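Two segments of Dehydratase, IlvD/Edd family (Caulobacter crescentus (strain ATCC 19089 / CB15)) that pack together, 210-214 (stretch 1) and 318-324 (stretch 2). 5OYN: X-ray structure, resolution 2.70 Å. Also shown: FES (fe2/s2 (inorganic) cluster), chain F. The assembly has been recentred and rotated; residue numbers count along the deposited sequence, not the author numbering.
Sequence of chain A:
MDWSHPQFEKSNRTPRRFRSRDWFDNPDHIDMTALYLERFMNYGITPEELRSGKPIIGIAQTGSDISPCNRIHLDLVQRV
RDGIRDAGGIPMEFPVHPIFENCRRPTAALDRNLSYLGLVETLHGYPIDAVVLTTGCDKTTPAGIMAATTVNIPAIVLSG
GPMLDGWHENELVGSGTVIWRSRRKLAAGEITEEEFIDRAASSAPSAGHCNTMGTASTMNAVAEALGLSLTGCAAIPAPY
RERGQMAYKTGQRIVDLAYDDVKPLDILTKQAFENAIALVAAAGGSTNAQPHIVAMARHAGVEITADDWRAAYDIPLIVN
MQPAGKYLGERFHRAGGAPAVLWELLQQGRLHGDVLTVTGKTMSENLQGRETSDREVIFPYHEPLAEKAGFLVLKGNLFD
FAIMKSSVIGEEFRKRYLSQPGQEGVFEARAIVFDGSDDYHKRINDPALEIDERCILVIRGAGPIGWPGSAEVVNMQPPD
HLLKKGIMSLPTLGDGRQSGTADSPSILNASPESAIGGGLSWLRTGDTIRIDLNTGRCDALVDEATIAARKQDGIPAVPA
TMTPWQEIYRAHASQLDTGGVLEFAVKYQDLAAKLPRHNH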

# COMPACT_ATOMS: atom_id res chain seq x y z
N CYS A 210 -12.35 2.60 20.66
CA CYS A 210 -12.68 2.04 21.97
C CYS A 210 -13.90 1.13 21.86
O CYS A 210 -14.88 1.47 21.19
N ASN A 211 -13.83 -0.05 22.49
CA ASN A 211 -14.83 -1.09 22.28
C ASN A 211 -15.95 -1.07 23.31
O ASN A 211 -16.81 -1.95 23.28
N THR A 212 -15.94 -0.11 24.23
CA THR A 212 -17.03 0.19 25.14
C THR A 212 -17.94 1.25 24.51
O THR A 212 -17.62 1.87 23.50
N MET A 213 -19.10 1.47 25.14
CA MET A 213 -20.01 2.53 24.67
C MET A 213 -19.52 3.90 25.14
O MET A 213 -20.18 4.62 25.89
N GLY A 214 -18.33 4.26 24.70
CA GLY A 214 -17.74 5.55 24.99
C GLY A 214 -18.10 6.57 23.94
O GLY A 214 -19.10 6.43 23.22
N ILE A 318 -31.24 0.41 27.44
CA ILE A 318 -31.56 -0.88 26.84
C ILE A 318 -30.36 -1.63 26.26
O ILE A 318 -30.51 -2.82 25.95
N VAL A 319 -29.18 -1.03 26.13
CA VAL A 319 -28.03 -1.77 25.60
C VAL A 319 -27.13 -2.18 26.75
O VAL A 319 -26.75 -1.36 27.60
N ASN A 320 -26.78 -3.47 26.79
CA ASN A 320 -26.10 -4.07 27.92
C ASN A 320 -24.58 -4.05 27.69
O ASN A 320 -23.92 -5.07 27.57
N MET A 321 -24.04 -2.84 27.68
CA MET A 321 -22.68 -2.57 27.26
C MET A 321 -21.95 -1.72 28.30
O MET A 321 -22.48 -0.70 28.75
N GLN A 322 -20.72 -2.11 28.63
CA GLN A 322 -19.82 -1.29 29.43
C GLN A 322 -19.74 0.13 28.87
O GLN A 322 -19.75 0.30 27.64
N PRO A 323 -19.64 1.17 29.70
CA PRO A 323 -19.54 1.18 31.17
C PRO A 323 -20.86 0.98 31.91
O PRO A 323 -20.83 0.54 33.06
N ALA A 324 -22.00 1.27 31.28
CA ALA A 324 -23.27 1.11 31.97
C ALA A 324 -23.59 -0.36 32.27
O ALA A 324 -24.22 -0.65 33.29

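This is a small, buried loop-to-loop contact, 304 Å² summed over both sides, in which a single backbone hydrogen bond crosses between the stretches and two methionines, a valine and a proline add apolar packing. Neither stretch forms a regular helix or strand, so there is no repeating ladder to hold them together. Instead M213 N donates to Q322 O at 2.8 Å, with an N-H...O angle of 165°, close to straight. Nearby, the CA atoms of T212 and Q322 come within 5.3 Å, the nearest CA pair across the two stretches.

M213 contributes the most covered area, 88 Å². Its CA-to-CB bond points toward the other stretch, and chi1 is t while chi2 and chi3 are both p, so the chain extends first and then curls. That path brings M213 CE to 3.6 Å from M321 SD and to 4.0 Å from V319 CG2. V319, chi1 m, also points toward stretch 1, but this methyl contact is a modest one.

M321 comes from the other stretch. Its CB also points toward its partner; chi2 is t, while chi1 at -143° and chi3 at 132° lie between the usual wells. The result places its terminal methyl against the backbone rather than only against side chains: M321 CE lies 3.2 Å from M213 N, 3.4 Å from T212 C and 3.6 Å from N211 O. The methyl thus packs beside the very amide that makes the cross-stretch hydrogen bond, a reminder that flexible thioether chains can fill irregular space next to main-chain polar atoms.

T212 and Q322 both direct CB sideways. Q322 has chi1 at -91°, between wells, and chi2 t. T212, chi1 p, sets CG2 3.6 Å from Q322 CB, and its own CB sits 3.5 Å from Q322 O. The polar ends are satisfied otherwise: T212 OG1 and Q322 OE1 hydrogen-bond elsewhere in the structure. P323, which follows a cis peptide bond and has a C-gamma endo pucker, presents CD to M213, 3.9 Å from M213 O and 4.5 Å from M213 CB.

Outside the contact, C210 binds the cluster: chi1 is m, and C210 SG binds FE2 of FES at 2.3 Å, while its side chain stays out of reach of stretch 2. Ligand and packing roles therefore sit only a few residues apart. The rule to read here is economical: one well-aligned main-chain bond, with M321 CE beside the bonded amide, P323 CD near M213, and V319 meeting the end of the M213 side chain.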

# COMPACT_ATOMS: atom_id res chain seq x y z
CB CYS A 210 -12.92 3.17 22.97
SG CYS A 210 -11.39 4.07 23.36
CB ASN A 211 -14.17 -2.49 22.24
CG ASN A 211 -13.33 -2.78 23.48
OD1 ASN A 211 -13.43 -2.10 24.51
ND2 ASN A 211 -12.48 -3.81 23.39
CB THR A 212 -16.47 0.70 26.46
OG1 THR A 212 -15.35 1.55 26.18
CG2 THR A 212 -16.00 -0.47 27.31
CB MET A 213 -21.42 2.25 25.14
CG MET A 213 -22.44 3.28 24.68
SD MET A 213 -22.69 3.27 22.90
CE MET A 213 -23.47 1.66 22.74
CB ILE A 318 -32.67 -0.76 25.78
CG1 ILE A 318 -32.38 0.36 24.80
CG2 ILE A 318 -34.02 -0.58 26.46
CD1 ILE A 318 -33.30 0.31 23.59
CB VAL A 319 -27.26 -0.97 24.53
CG1 VAL A 319 -28.22 -0.29 23.57
CG2 VAL A 319 -26.29 0.03 25.13
CB ASN A 320 -26.61 -5.49 28.15
CG ASN A 320 -26.18 -6.04 29.49
OD1 ASN A 320 -25.60 -5.32 30.30
ND2 ASN A 320 -26.45 -7.33 29.71
CB MET A 321 -22.70 -1.84 25.91
CG MET A 321 -21.61 -2.24 24.96
SD MET A 321 -21.84 -1.45 23.36
CE MET A 321 -20.19 -0.79 23.08
CB GLN A 322 -18.43 -1.93 29.47
CG GLN A 322 -18.26 -2.87 30.64
CD GLN A 322 -17.05 -3.78 30.53
OE1 GLN A 322 -15.90 -3.34 30.70
NE2 GLN A 322 -17.29 -5.06 30.26
CB PRO A 323 -18.97 2.57 31.47
CG PRO A 323 -19.44 3.40 30.36
CD PRO A 323 -19.48 2.52 29.14
CB ALA A 324 -24.40 1.73 31.15
FE1 FES F . -9.63 6.86 19.87
FE2 FES F . -10.83 6.20 22.59
S1 FES F . -8.77 6.55 21.88
S2 FES F . -11.54 5.97 20.52